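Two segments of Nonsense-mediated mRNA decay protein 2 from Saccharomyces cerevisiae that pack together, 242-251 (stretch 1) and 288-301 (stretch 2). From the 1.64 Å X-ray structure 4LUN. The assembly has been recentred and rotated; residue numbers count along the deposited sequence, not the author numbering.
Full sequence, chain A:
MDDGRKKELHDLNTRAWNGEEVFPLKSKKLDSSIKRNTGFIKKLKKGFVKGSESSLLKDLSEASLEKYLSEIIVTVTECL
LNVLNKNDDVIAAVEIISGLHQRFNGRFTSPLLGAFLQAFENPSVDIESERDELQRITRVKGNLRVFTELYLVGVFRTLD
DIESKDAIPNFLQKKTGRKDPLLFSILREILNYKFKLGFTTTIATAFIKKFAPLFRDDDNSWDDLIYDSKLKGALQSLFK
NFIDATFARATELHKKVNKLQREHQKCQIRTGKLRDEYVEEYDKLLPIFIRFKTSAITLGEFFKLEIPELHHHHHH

Stretch 1 (242-251) FIDATFARAT
Stretch 2 (288-301) IFIRFKTSAITLGE

Helices that cross at a moderate angle pack well where small residues let the backbones close in and larger side chains fill the space to each side, and this pair from Nonsense-mediated mRNA decay protein 2 is a compact example. At its centre Phe-292 (chi1 -84°, m; chi2 -81°) points toward the partner helix. Its CB lies 4.0 Å from Ala-250 CB, and here the backbones are nearest in register, with Ala-250 CA 5.3 Å from Phe-292 CA. The ring reaches back along the first helix, so that Phe-292 CD1 comes 3.8 Å from both Thr-246 CG2 and Thr-246 O.

Both segments, 242-251 and 288-301, are helical throughout, with phi near -65° and psi near -43°, and each belongs to a longer helix. Their axes approach to 8.9 Å, and their N-to-C directions make an angle of 138° (signed crossing angle -138°), so the chains run roughly antiparallel. The register therefore descends in one as it rises in the other: after Ala-250 with Phe-292 come Phe-247 CA and Ala-296 CA at 6.0 Å, then Ile-243 CA and Leu-299 CA at 7.0 Å. The contact buries 569 Å², summed over both sides.

Thr-246 (chi1 m) shows how a polar residue can serve an apolar seam. Its OG1 donates to Phe-242 O within its own helix (2.9 Å), leaving CG2 to pack 4.2 Å from Leu-299 CD1. Farther along, Ile-243 (m, t) and Leu-299 (m, t) point toward each other's helices and meet through Ile-243 CG1 and Leu-299 CD1 at 4.0 Å.

Phe-247 starts away from the partner, yet chi1 -78° (m) and chi2 3° bring its ring back. Phe-247 CE1 lies 3.9 Å from Ala-296 CB and 3.5 Å from Ala-296 O, the carbonyl meeting the ring edge, where the C-H groups carry slight positive charge. Gly-300 CA also lies at that edge, 4.3 Å from Phe-247 CZ.

Toward the other end, Phe-289 (chi1 t, chi2 68°) turns its ring edge to the backbone, with Phe-289 CE1 4.0 Å from Ala-250 O. Arg-249 (t, p, t; chi4 146°) forms the polar margin. Its aliphatic stem covers one face of Phe-292 in a CH-pi contact, Arg-249 CG standing 3.4 Å from the ring centroid, 13° off the normal. Beyond it, Arg-249 NH2 passes 4.1 Å from Ile-288 CG2 (Ile-288 m, t), while the guanidinium hydrogen-bonds elsewhere in the structure. No hydrogen bond joins the two stretches; shape and apolar contact define their fit.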

# COMPACT_ATOMS: atom_id res chain seq x y z
N PHE A 242 -8.31 -8.90 -11.40
CA PHE A 242 -8.38 -9.36 -10.02
C PHE A 242 -9.83 -9.61 -9.65
O PHE A 242 -10.15 -10.53 -8.91
CB PHE A 242 -7.74 -8.31 -9.09
CG PHE A 242 -7.60 -8.78 -7.67
CD1 PHE A 242 -6.54 -9.60 -7.30
CD2 PHE A 242 -8.51 -8.40 -6.72
CE1 PHE A 242 -6.40 -10.03 -5.99
CE2 PHE A 242 -8.40 -8.83 -5.41
CZ PHE A 242 -7.33 -9.65 -5.04
N ILE A 243 -10.72 -8.77 -10.16
CA ILE A 243 -12.13 -8.94 -9.88
C ILE A 243 -12.67 -10.23 -10.52
O ILE A 243 -13.44 -10.96 -9.89
CB ILE A 243 -12.94 -7.71 -10.32
CG1 ILE A 243 -12.62 -6.53 -9.42
CG2 ILE A 243 -14.44 -8.01 -10.26
CD1 ILE A 243 -13.21 -5.22 -9.93
N ASP A 244 -12.25 -10.52 -11.75
CA ASP A 244 -12.67 -11.76 -12.41
C ASP A 244 -12.27 -12.95 -11.53
O ASP A 244 -13.04 -13.89 -11.34
CB ASP A 244 -12.00 -11.91 -13.78
CG ASP A 244 -12.83 -11.33 -14.92
OD1 ASP A 244 -14.01 -10.98 -14.70
OD2 ASP A 244 -12.31 -11.26 -16.06
N ALA A 245 -11.05 -12.89 -11.02
CA ALA A 245 -10.49 -13.96 -10.19
C ALA A 245 -11.24 -14.08 -8.88
O ALA A 245 -11.52 -15.19 -8.42
CB ALA A 245 -9.02 -13.73 -9.94
N THR A 246 -11.54 -12.93 -8.28
CA THR A 246 -12.25 -12.91 -7.00
C THR A 246 -13.69 -13.42 -7.16
O THR A 246 -14.18 -14.20 -6.34
CB THR A 246 -12.25 -11.47 -6.43
OG1 THR A 246 -10.90 -11.07 -6.18
CG2 THR A 246 -13.03 -11.40 -5.12
N PHE A 247 -14.37 -12.98 -8.22
CA PHE A 247 -15.72 -13.48 -8.50
C PHE A 247 -15.70 -15.00 -8.71
O PHE A 247 -16.56 -15.71 -8.20
CB PHE A 247 -16.32 -12.79 -9.74
CG PHE A 247 -16.84 -11.40 -9.49
CD1 PHE A 247 -16.73 -10.79 -8.25
CD2 PHE A 247 -17.48 -10.71 -10.51
CE1 PHE A 247 -17.23 -9.50 -8.03
CE2 PHE A 247 -17.99 -9.43 -10.31
CZ PHE A 247 -17.86 -8.83 -9.07
N ALA A 248 -14.71 -15.48 -9.46
CA ALA A 248 -14.61 -16.91 -9.78
C ALA A 248 -14.39 -17.75 -8.52
O ALA A 248 -15.02 -18.80 -8.35
CB ALA A 248 -13.48 -17.15 -10.77
N ARG A 249 -13.48 -17.30 -7.67
CA ARG A 249 -13.20 -18.02 -6.43
C ARG A 249 -14.41 -17.96 -5.49
O ARG A 249 -14.73 -18.94 -4.82
CB ARG A 249 -11.96 -17.43 -5.76
CG ARG A 249 -11.63 -18.00 -4.40
CD ARG A 249 -11.02 -19.37 -4.49
NE ARG A 249 -10.43 -19.76 -3.21
CZ ARG A 249 -10.41 -21.01 -2.78
NH1 ARG A 249 -10.96 -21.97 -3.51
NH2 ARG A 249 -9.87 -21.30 -1.61
N ALA A 250 -15.08 -16.81 -5.45
CA ALA A 250 -16.28 -16.68 -4.63
C ALA A 250 -17.36 -17.66 -5.07
O ALA A 250 -18.04 -18.26 -4.23
CB ALA A 250 -16.83 -15.26 -4.68
N THR A 251 -17.51 -17.82 -6.38
CA THR A 251 -18.49 -18.74 -6.94
C THR A 251 -18.14 -20.18 -6.61
O THR A 251 -19.00 -20.98 -6.26
CB THR A 251 -18.57 -18.56 -8.46
OG1 THR A 251 -19.15 -17.28 -8.73
CG2 THR A 251 -19.44 -19.64 -9.09
N ILE A 288 -13.25 -18.46 4.60
CA ILE A 288 -12.66 -18.11 3.31
C ILE A 288 -13.76 -17.60 2.39
O ILE A 288 -13.58 -16.61 1.69
CB ILE A 288 -11.98 -19.31 2.65
CG1 ILE A 288 -11.01 -19.98 3.63
CG2 ILE A 288 -11.26 -18.88 1.39
CD1 ILE A 288 -10.41 -21.27 3.10
N PHE A 289 -14.89 -18.31 2.38
CA PHE A 289 -16.02 -17.87 1.57
C PHE A 289 -16.45 -16.47 1.97
O PHE A 289 -16.70 -15.62 1.12
CB PHE A 289 -17.21 -18.82 1.73
CG PHE A 289 -18.50 -18.28 1.15
CD1 PHE A 289 -18.65 -18.14 -0.22
CD2 PHE A 289 -19.56 -17.93 1.97
CE1 PHE A 289 -19.83 -17.64 -0.75
CE2 PHE A 289 -20.74 -17.44 1.43
CZ PHE A 289 -20.87 -17.31 0.07
N ILE A 290 -16.54 -16.23 3.28
CA ILE A 290 -16.99 -14.92 3.74
C ILE A 290 -16.02 -13.81 3.31
O ILE A 290 -16.45 -12.72 2.95
CB ILE A 290 -17.24 -14.89 5.28
CG1 ILE A 290 -18.42 -15.80 5.66
CG2 ILE A 290 -17.47 -13.46 5.77
CD1 ILE A 290 -19.68 -15.55 4.87
N ARG A 291 -14.72 -14.08 3.34
CA ARG A 291 -13.76 -13.09 2.87
C ARG A 291 -13.98 -12.76 1.39
O ARG A 291 -14.00 -11.59 0.99
CB ARG A 291 -12.31 -13.57 3.09
CG ARG A 291 -11.83 -13.37 4.52
CD ARG A 291 -10.31 -13.52 4.63
NE ARG A 291 -9.88 -14.89 4.38
CZ ARG A 291 -9.86 -15.85 5.30
NH1 ARG A 291 -10.25 -15.60 6.54
NH2 ARG A 291 -9.43 -17.06 4.98
N PHE A 292 -14.17 -13.79 0.57
CA PHE A 292 -14.39 -13.56 -0.85
C PHE A 292 -15.72 -12.88 -1.15
O PHE A 292 -15.78 -12.03 -2.03
CB PHE A 292 -14.24 -14.87 -1.64
CG PHE A 292 -12.81 -15.17 -1.98
CD1 PHE A 292 -12.23 -14.55 -3.08
CD2 PHE A 292 -12.05 -16.01 -1.19
CE1 PHE A 292 -10.89 -14.78 -3.40
CE2 PHE A 292 -10.71 -16.25 -1.50
CZ PHE A 292 -10.14 -15.64 -2.61
N LYS A 293 -16.76 -13.26 -0.43
CA LYS A 293 -18.08 -12.67 -0.67
C LYS A 293 -18.09 -11.19 -0.30
O LYS A 293 -18.59 -10.36 -1.06
CB LYS A 293 -19.17 -13.42 0.12
CG LYS A 293 -20.55 -12.78 -0.05
CD LYS A 293 -21.65 -13.66 0.52
CE LYS A 293 -23.01 -12.96 0.42
NZ LYS A 293 -24.08 -13.86 0.94
N THR A 294 -17.54 -10.87 0.86
CA THR A 294 -17.48 -9.49 1.33
C THR A 294 -16.73 -8.63 0.33
O THR A 294 -17.16 -7.53 -0.02
CB THR A 294 -16.77 -9.40 2.68
OG1 THR A 294 -17.49 -10.18 3.64
CG2 THR A 294 -16.71 -7.96 3.16
N SER A 295 -15.61 -9.15 -0.15
CA SER A 295 -14.81 -8.41 -1.12
C SER A 295 -15.46 -8.33 -2.50
O SER A 295 -15.42 -7.29 -3.15
CB SER A 295 -13.42 -9.02 -1.23
OG SER A 295 -12.70 -8.80 -0.03
N ALA A 296 -16.07 -9.43 -2.94
CA ALA A 296 -16.84 -9.43 -4.18
C ALA A 296 -17.91 -8.33 -4.18
O ALA A 296 -18.08 -7.62 -5.17
CB ALA A 296 -17.49 -10.79 -4.39
N ILE A 297 -18.60 -8.19 -3.06
CA ILE A 297 -19.69 -7.22 -2.97
C ILE A 297 -19.15 -5.80 -3.05
O ILE A 297 -19.68 -4.96 -3.79
CB ILE A 297 -20.53 -7.45 -1.69
CG1 ILE A 297 -21.40 -8.70 -1.86
CG2 ILE A 297 -21.38 -6.22 -1.38
CD1 ILE A 297 -22.09 -9.13 -0.62
N THR A 298 -18.07 -5.55 -2.32
CA THR A 298 -17.45 -4.23 -2.30
C THR A 298 -16.90 -3.86 -3.67
O THR A 298 -17.08 -2.73 -4.16
CB THR A 298 -16.34 -4.19 -1.25
OG1 THR A 298 -16.90 -4.37 0.05
CG2 THR A 298 -15.59 -2.85 -1.30
N LEU A 299 -16.21 -4.81 -4.30
CA LEU A 299 -15.62 -4.54 -5.62
C LEU A 299 -16.73 -4.29 -6.63
O LEU A 299 -16.63 -3.39 -7.48
CB LEU A 299 -14.72 -5.69 -6.07
CG LEU A 299 -13.42 -5.82 -5.28
CD1 LEU A 299 -12.79 -7.20 -5.44
CD2 LEU A 299 -12.45 -4.73 -5.68
N GLY A 300 -17.78 -5.09 -6.55
CA GLY A 300 -18.91 -4.94 -7.45
C GLY A 300 -19.61 -3.61 -7.29
O GLY A 300 -19.96 -2.98 -8.28
N GLU A 301 -19.81 -3.18 -6.05
CA GLU A 301 -20.44 -1.89 -5.79
C GLU A 301 -19.60 -0.76 -6.38
O GLU A 301 -20.13 0.11 -7.08
CB GLU A 301 -20.61 -1.66 -4.29
CG GLU A 301 -21.79 -2.42 -3.67
CD GLU A 301 -21.84 -2.33 -2.16
OE1 GLU A 301 -22.85 -2.78 -1.57
OE2 GLU A 301 -20.87 -1.81 -1.55